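PDB 4OEN: second substrate binding domain of putative amino acid ABC transporter from Streptococcus pneumoniae, which probably captures an amino acid outside the membrane and delivers it to the permease of an ABC importer. Local coordinates for residues A57-Q62 against A78-S83; Q121-E126 against A155-E160. One frame throughout, in Å; residues are numbered along the deposited sequence. Where two conformers were deposited one is given.

Interaction 1: residues A57-Q62 against A78-S83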
ATOM      1  N   ALA A  57       9.254   2.864 -18.660  1.00 20.03           N
ATOM      2  CA  ALA A  57       8.741   3.942 -19.498  1.00 20.23           C
ATOM      3  C   ALA A  57       9.185   5.299 -18.946  1.00 20.84           C
ATOM      4  O   ALA A  57       9.609   6.167 -19.704  1.00 23.19           O
ATOM      5  CB  ALA A  57       7.214   3.861 -19.605  1.00 18.81           C
ATOM      6  N   VAL A  58       9.124   5.460 -17.627  1.00 19.74           N
ATOM      7  CA  VAL A  58       9.562   6.702 -16.996  1.00 17.46           C
ATOM      8  C   VAL A  58      11.071   6.894 -17.200  1.00 19.98           C
ATOM      9  O   VAL A  58      11.523   7.982 -17.567  1.00 23.12           O
ATOM     10  CB  VAL A  58       9.211   6.733 -15.487  1.00 15.88           C
ATOM     11  CG1 VAL A  58       9.936   7.886 -14.784  1.00 19.30           C
ATOM     12  CG2 VAL A  58       7.694   6.866 -15.294  1.00 16.88           C
ATOM     13  N   GLN A  59      11.848   5.834 -17.004  1.00 21.19           N
ATOM     14  CA  GLN A  59      13.303   5.931 -17.148  1.00 24.76           C
ATOM     15  C   GLN A  59      13.736   6.236 -18.583  1.00 26.82           C
ATOM     16  O   GLN A  59      14.733   6.920 -18.806  1.00 28.50           O
ATOM     17  CB  GLN A  59      13.968   4.644 -16.661  1.00 23.71           C
ATOM     18  CG  GLN A  59      13.965   4.512 -15.144  1.00 24.43           C
ATOM     19  CD  GLN A  59      14.611   5.707 -14.455  1.00 23.32           C
ATOM     20  OE1 GLN A  59      15.706   6.137 -14.821  1.00 25.58           O
ATOM     21  NE2 GLN A  59      13.929   6.246 -13.448  1.00 22.22           N
ATOM     22  N   ALA A  60      12.962   5.737 -19.540  1.00 24.62           N
ATOM     23  CA  ALA A  60      13.224   5.960 -20.953  1.00 28.88           C
ATOM     24  C   ALA A  60      12.698   7.314 -21.437  1.00 28.12           C
ATOM     25  O   ALA A  60      13.004   7.739 -22.552  1.00 28.86           O
ATOM     26  CB  ALA A  60      12.614   4.840 -21.776  1.00 31.00           C
ATOM     27  N   GLY A  61      11.911   7.989 -20.599  1.00 24.45           N
ATOM     28  CA  GLY A  61      11.342   9.270 -20.978  1.00 30.43           C
ATOM     29  C   GLY A  61      10.060   9.177 -21.789  1.00 32.51           C
ATOM     30  O   GLY A  61       9.585  10.181 -22.321  1.00 30.79           O
ATOM     31  N   GLN A  62       9.482   7.981 -21.883  1.00 25.21           N
ATOM     32  CA  GLN A  62       8.234   7.828 -22.618  1.00 26.73           C
ATOM     33  C   GLN A  62       7.018   8.011 -21.728  1.00 28.01           C
ATOM     34  O   GLN A  62       5.908   8.220 -22.218  1.00 29.73           O
ATOM     35  CB  GLN A  62       8.184   6.472 -23.317  1.00 37.74           C
ATOM     36  CG  GLN A  62       8.993   6.448 -24.607  1.00 47.93           C
ATOM     37  CD  GLN A  62       8.643   7.600 -25.536  1.00 54.84           C
ATOM     38  OE1 GLN A  62       9.505   8.397 -25.907  1.00 60.07           O
ATOM     39  NE2 GLN A  62       7.375   7.688 -25.919  1.00 54.13           N
ATOM     40  N   ALA A  78      18.296   6.761  -6.625  1.00 22.21           N
ATOM     41  CA  ALA A  78      19.394   6.904  -7.566  1.00 24.71           C
ATOM     42  C   ALA A  78      18.906   7.288  -8.960  1.00 23.95           C
ATOM     43  O   ALA A  78      19.623   7.938  -9.712  1.00 25.70           O
ATOM     44  CB  ALA A  78      20.212   5.619  -7.632  1.00 21.17           C
ATOM     45  N   THR A  79      17.689   6.881  -9.308  1.00 21.26           N
ATOM     46  CA  THR A  79      17.184   7.145 -10.653  1.00 20.98           C
ATOM     47  C   THR A  79      15.814   7.820 -10.665  1.00 17.76           C
ATOM     48  O   THR A  79      15.336   8.220 -11.725  1.00 20.45           O
ATOM     49  CB  THR A  79      17.108   5.841 -11.481  1.00 24.40           C
ATOM     50  OG1 THR A  79      16.332   4.873 -10.774  1.00 22.65           O
ATOM     51  CG2 THR A  79      18.509   5.265 -11.718  1.00 31.14           C
ATOM     52  N   PHE A  80      15.196   7.953  -9.496  1.00 16.85           N
ATOM     53  CA  PHE A  80      13.887   8.612  -9.383  1.00 17.41           C
ATOM     54  C   PHE A  80      13.926   9.775  -8.402  1.00 20.03           C
ATOM     55  O   PHE A  80      14.631   9.721  -7.394  1.00 20.56           O
ATOM     56  CB  PHE A  80      12.811   7.634  -8.897  1.00 17.80           C
ATOM     57  CG  PHE A  80      12.394   6.603  -9.909  1.00 16.46           C
ATOM     58  CD1 PHE A  80      11.429   6.902 -10.857  1.00 20.77           C
ATOM     59  CD2 PHE A  80      12.931   5.323  -9.877  1.00 20.92           C
ATOM     60  CE1 PHE A  80      11.019   5.956 -11.789  1.00 21.10           C
ATOM     61  CE2 PHE A  80      12.523   4.366 -10.806  1.00 21.70           C
ATOM     62  CZ  PHE A  80      11.556   4.690 -11.761  1.00 18.50           C
ATOM     63  N   ASP A  81      13.130  10.801  -8.676  1.00 19.13           N
ATOM     64  CA  ASP A  81      12.821  11.836  -7.697  1.00 15.23           C
ATOM     65  C   ASP A  81      11.401  11.597  -7.202  1.00 15.97           C
ATOM     66  O   ASP A  81      10.478  11.461  -7.996  1.00 16.63           O
ATOM     67  CB  ASP A  81      12.939  13.240  -8.301  1.00 20.15           C
ATOM     68  CG  ASP A  81      14.379  13.645  -8.608  1.00 27.23           C
ATOM     69  OD1 ASP A  81      15.321  13.113  -7.984  1.00 26.19           O
ATOM     70  OD2 ASP A  81      14.560  14.520  -9.483  1.00 25.36           O
ATOM     71  N   PHE A  82      11.239  11.545  -5.888  1.00 18.41           N
ATOM     72  CA  PHE A  82       9.955  11.233  -5.293  1.00 15.90           C
ATOM     73  C   PHE A  82       9.223  12.477  -4.834  1.00 14.37           C
ATOM     74  O   PHE A  82       9.848  13.470  -4.439  1.00 16.98           O
ATOM     75  CB  PHE A  82      10.141  10.290  -4.107  1.00 15.43           C
ATOM     76  CG  PHE A  82      10.454   8.867  -4.493  1.00 14.52           C
ATOM     77  CD1 PHE A  82       9.445   8.005  -4.901  1.00 15.41           C
ATOM     78  CD2 PHE A  82      11.750   8.374  -4.377  1.00 18.19           C
ATOM     79  CE1 PHE A  82       9.724   6.678  -5.229  1.00 17.49           C
ATOM     80  CE2 PHE A  82      12.032   7.059  -4.701  1.00 18.74           C
ATOM     81  CZ  PHE A  82      11.017   6.205  -5.121  1.00 17.24           C
ATOM     82  N   SER A  83       7.901  12.401  -4.868  1.00 13.87           N
ATOM     83  CA  SER A  83       7.041  13.355  -4.183  1.00 15.16           C
ATOM     84  C   SER A  83       7.091  13.159  -2.675  1.00 15.05           C
ATOM     85  O   SER A  83       7.697  12.218  -2.163  1.00 17.34           O
ATOM     86  CB  SER A  83       5.594  13.194  -4.631  1.00 13.89           C
ATOM     87  OG  SER A  83       5.030  12.011  -4.074  1.00 14.55           O
TER
HETATM   88  O   HOH W   1      17.354   8.130 -14.288  1.00 29.09           O
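The side-chain amide of Q59 reaches across from helix 51-60 and sets its nitrogen over the ring of F80, while one of its N-H groups bonds to the backbone of T79. Q59 NE2 lies 3.2 Å above the plane of the F80 ring and over its centre. The amide plane is turned 75° from the ring plane, so the group stands on the face and does not stack flat against it. Its hydrogen bond runs from Q59 NE2 to T79 O over 3.0 Å and is nearly straight, with 164° at the hydrogen. The acceptor lies close to the amide plane of Q59, whereas the donor approaches from above the carbonyl plane of T79, away from the lone pairs. A bend in the glutamine chain at chi2 carries the amide to this place. Its other end is held by water, which donates to Q59 OE1 at 2.6 Å. The direct bond and this water would together favour the observed rotation of the amide; the second water bond, to T79 O, is long at 3.3 Å. Q59 crosses T79 at about a right angle, with Q59 OE1 3.6 Å from T79 CB.

V58 supplies the apolar part. V58 CG1, anti to the backbone N (chi1 168°), meets F80 CE1 at 3.7 Å, approaching the ring obliquely. Beyond the contact, F80 packs on A188 of strand 180-190, and K190 NZ bonds to Q59 O. Helix 51-60 then ends in a Schellman motif, documented by G61 N to V58 O and Q62 N to A57 O bonds and by the positive phi of G61. The whole is helix-on-sheet packing in a lobe of the type II periplasmic binding protein fold, joining helix 51-60 to the start of strand 80-82.

Interaction 2: residues Q121-E126 against A155-E160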
ATOM      1  N   GLN A 121       7.008 -10.656   7.667  1.00 12.21           N
ATOM      2  CA  GLN A 121       7.810 -11.768   8.179  1.00 11.34           C
ATOM      3  C   GLN A 121       9.070 -11.311   8.907  1.00 14.11           C
ATOM      4  O   GLN A 121       9.440 -11.888   9.913  1.00 14.79           O
ATOM      5  CB  GLN A 121       8.178 -12.709   7.036  1.00 12.11           C
ATOM      6  CG  GLN A 121       9.030 -13.916   7.480  1.00 12.56           C
ATOM      7  CD  GLN A 121       9.492 -14.726   6.306  1.00 15.19           C
ATOM      8  OE1 GLN A 121       9.948 -14.172   5.314  1.00 17.38           O
ATOM      9  NE2 GLN A 121       9.364 -16.049   6.401  1.00 17.35           N
ATOM     10  N   THR A 122       9.735 -10.291   8.375  1.00 13.06           N
ATOM     11  CA  THR A 122      10.889  -9.699   9.022  1.00 12.62           C
ATOM     12  C   THR A 122      10.524  -9.192  10.426  1.00 13.29           C
ATOM     13  O   THR A 122      11.199  -9.507  11.402  1.00 14.26           O
ATOM     14  CB  THR A 122      11.437  -8.545   8.185  1.00 14.09           C
ATOM     15  OG1 THR A 122      11.666  -8.997   6.836  1.00 15.92           O
ATOM     16  CG2 THR A 122      12.716  -8.009   8.783  1.00 15.03           C
ATOM     17  N   PHE A 123       9.444  -8.429  10.510  1.00 12.70           N
ATOM     18  CA  PHE A 123       9.007  -7.926  11.816  1.00 16.93           C
ATOM     19  C   PHE A 123       8.741  -9.083  12.776  1.00 12.57           C
ATOM     20  O   PHE A 123       9.248  -9.097  13.900  1.00 16.51           O
ATOM     21  CB  PHE A 123       7.753  -7.046  11.660  1.00 13.59           C
ATOM     22  CG  PHE A 123       7.178  -6.574  12.964  1.00 16.02           C
ATOM     23  CD1 PHE A 123       7.621  -5.403  13.551  1.00 19.19           C
ATOM     24  CD2 PHE A 123       6.211  -7.317  13.611  1.00 18.34           C
ATOM     25  CE1 PHE A 123       7.085  -4.979  14.759  1.00 21.40           C
ATOM     26  CE2 PHE A 123       5.683  -6.905  14.817  1.00 21.67           C
ATOM     27  CZ  PHE A 123       6.108  -5.732  15.385  1.00 18.21           C
ATOM     28  N   LEU A 124       7.970 -10.071  12.343  1.00 13.21           N
ATOM     29  CA  LEU A 124       7.595 -11.150  13.253  1.00 12.42           C
ATOM     30  C   LEU A 124       8.819 -11.923  13.703  1.00 13.86           C
ATOM     31  O   LEU A 124       8.919 -12.361  14.843  1.00 15.65           O
ATOM     32  CB  LEU A 124       6.615 -12.121  12.596  1.00 15.33           C
ATOM     33  CG  LEU A 124       5.138 -11.799  12.528  1.00 18.67           C
ATOM     34  CD1 LEU A 124       4.447 -13.026  11.995  1.00 18.00           C
ATOM     35  CD2 LEU A 124       4.610 -11.458  13.931  1.00 16.02           C
ATOM     36  N   THR A 125       9.751 -12.117  12.780  1.00 14.48           N
ATOM     37  CA  THR A 125      10.908 -12.930  13.090  1.00 14.78           C
ATOM     38  C   THR A 125      11.807 -12.215  14.077  1.00 15.65           C
ATOM     39  O   THR A 125      12.330 -12.827  15.001  1.00 17.19           O
ATOM     40  CB  THR A 125      11.690 -13.294  11.819  1.00 16.82           C
ATOM     41  OG1 THR A 125      10.813 -14.004  10.941  1.00 16.28           O
ATOM     42  CG2 THR A 125      12.871 -14.169  12.168  1.00 16.69           C
ATOM     43  N   GLU A 126      11.948 -10.907  13.888  1.00 15.06           N
ATOM     44  CA  GLU A 126      12.776 -10.097  14.768  1.00 17.89           C
ATOM     45  C   GLU A 126      12.191  -9.940  16.160  1.00 17.83           C
ATOM     46  O   GLU A 126      12.929  -9.701  17.111  1.00 22.79           O
ATOM     47  CB  GLU A 126      13.012  -8.716  14.158  1.00 20.16           C
ATOM     48  CG  GLU A 126      13.945  -8.730  12.942  1.00 20.82           C
ATOM     49  CD  GLU A 126      15.419  -8.874  13.297  1.00 28.94           C
ATOM     50  OE1 GLU A 126      15.736  -9.252  14.445  1.00 32.87           O
ATOM     51  OE2 GLU A 126      16.271  -8.605  12.419  1.00 29.47           O
ATOM     52  N   ALA A 155      -3.537 -15.664  14.543  1.00 14.73           N
ATOM     53  CA  ALA A 155      -3.385 -14.312  14.026  1.00 12.77           C
ATOM     54  C   ALA A 155      -2.567 -14.372  12.760  1.00 11.64           C
ATOM     55  O   ALA A 155      -1.933 -15.407  12.473  1.00 11.82           O
ATOM     56  CB  ALA A 155      -2.709 -13.401  15.049  1.00 15.69           C
ATOM     57  N   VAL A 156      -2.611 -13.281  11.999  1.00 13.18           N
ATOM     58  CA  VAL A 156      -1.697 -13.088  10.880  1.00 12.52           C
ATOM     59  C   VAL A 156      -1.003 -11.747  11.028  1.00 12.34           C
ATOM     60  O   VAL A 156      -1.471 -10.861  11.748  1.00 12.89           O
ATOM     61  CB  VAL A 156      -2.411 -13.099   9.508  1.00 13.89           C
ATOM     62  CG1 VAL A 156      -3.192 -14.383   9.311  1.00 16.23           C
ATOM     63  CG2 VAL A 156      -3.341 -11.874   9.380  1.00 14.59           C
ATOM     64  N   MET A 157       0.128 -11.608  10.359  1.00 13.01           N
ATOM     65  CA  MET A 157       0.781 -10.312  10.187  0.50 13.45           C
ATOM     66  C   MET A 157       0.813 -10.019   8.687  1.00 13.63           C
ATOM     67  O   MET A 157       1.284 -10.857   7.927  1.00 14.25           O
ATOM     68  CB  MET A 157       2.198 -10.333  10.768  0.50 16.43           C
ATOM     69  CG  MET A 157       2.767  -8.970  11.103  0.50 19.80           C
ATOM     70  SD  MET A 157       2.222  -8.427  12.729  0.50 13.51           S
ATOM     71  CE  MET A 157       2.756  -6.711  12.738  0.50 10.27           C
ATOM     72  N   ASP A 158       0.331  -8.852   8.264  1.00 12.78           N
ATOM     73  CA  ASP A 158       0.250  -8.547   6.827  1.00 11.75           C
ATOM     74  C   ASP A 158       0.377  -7.053   6.584  1.00 13.01           C
ATOM     75  O   ASP A 158       0.406  -6.259   7.516  1.00 12.00           O
ATOM     76  CB  ASP A 158      -1.084  -9.059   6.261  1.00 14.03           C
ATOM     77  CG  ASP A 158      -1.047  -9.401   4.763  1.00 17.80           C
ATOM     78  OD1 ASP A 158      -0.080  -9.087   4.012  1.00 17.79           O
ATOM     79  OD2 ASP A 158      -2.048 -10.001   4.319  1.00 20.23           O
ATOM     80  N   ASP A 159       0.422  -6.674   5.314  1.00 14.47           N
ATOM     81  CA  ASP A 159       0.451  -5.272   4.943  1.00 11.61           C
ATOM     82  C   ASP A 159      -0.853  -4.604   5.356  1.00 14.98           C
ATOM     83  O   ASP A 159      -1.946  -5.098   5.028  1.00 15.02           O
ATOM     84  CB  ASP A 159       0.640  -5.121   3.433  1.00 12.80           C
ATOM     85  CG  ASP A 159       1.991  -5.602   2.974  1.00 18.03           C
ATOM     86  OD1 ASP A 159       2.990  -5.127   3.544  1.00 22.16           O
ATOM     87  OD2 ASP A 159       2.054  -6.446   2.051  1.00 23.28           O
ATOM     88  N   GLU A 160      -0.734  -3.470   6.037  1.00 11.56           N
ATOM     89  CA  GLU A 160      -1.917  -2.768   6.510  1.00 14.82           C
ATOM     90  C   GLU A 160      -2.901  -2.354   5.392  1.00 13.08           C
ATOM     91  O   GLU A 160      -4.092  -2.581   5.536  1.00 11.48           O
ATOM     92  CB  GLU A 160      -1.535  -1.543   7.348  1.00 12.96           C
ATOM     93  CG  GLU A 160      -2.752  -0.695   7.683  1.00 11.93           C
ATOM     94  CD  GLU A 160      -2.497   0.343   8.746  1.00 16.42           C
ATOM     95  OE1 GLU A 160      -1.554   0.180   9.562  1.00 17.85           O
ATOM     96  OE2 GLU A 160      -3.271   1.333   8.777  1.00 21.86           O
TER
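M157 is the residue of strand 155-159 that meets helix 119-126, touching both L124 and F123. Before it, A155 packs on L93 and V95 of strand 87-96, and V156 points away from the helix to pack on M144, Y145 and L148 of helix 141-150. The strand therefore has a helix on each face, with M157 serving the side of helix 119-126. Near its root, M157 CB lies 3.7 Å from L124 CD1 and equally close to L124 CG; farther out, M157 SD comes within 4.0 Å of L124 CD2. The two chains cross obliquely, and L124 also rests on V112 and V114 of strand 111-115 and I135 of strand 134-138. The methionine bends at chi2 (84°), which brings M157 CE 3.6 Å from F123 CE2. That approach is oblique, as is the Met-aromatic contact itself: M157 SD stands 5.2 Å from the centroid of the F123 ring and 59° off its normal. The M157 side chain was modelled in two conformers and these contacts describe one, so the F123 part is less certain. No hydrogen bond spans the two segments, and the join is made by dispersion contacts.

At D158 the CB again points away from the helix. D158 OD1 accepts a weak bond from D159 N at 2.8 Å, and OD2 is bonded to Y145 OH. D159 then occupies the N-cap position of helix 160-168 without a side-chain capping bond, and E160, in the first turn, forms a salt bridge with K164. This is the helix-sheet-helix layering of an alpha/beta lobe, as in type II periplasmic binding proteins.

The two interactions probably lie in the two lobes of the type II binding protein fold, joined through the long strands 87-96 and 180-190; their centres are 31 Å apart and their nearest atoms about 16 Å, without touching. Each lays a helix against a strand. Interaction 1 is partly buried, and its chemistry fits that setting, since an amide, a backbone carbonyl and a water share the work with one apolar pair. Interaction 2 is buried and wholly apolar across its segments, with sulfur, methyl and aromatic groups replacing the polar bonds. The areas buried are similar, 167 and 154 Å². Strand 180-190 pairs with 80-82 and with 87-96, which in turn pairs with 155-159.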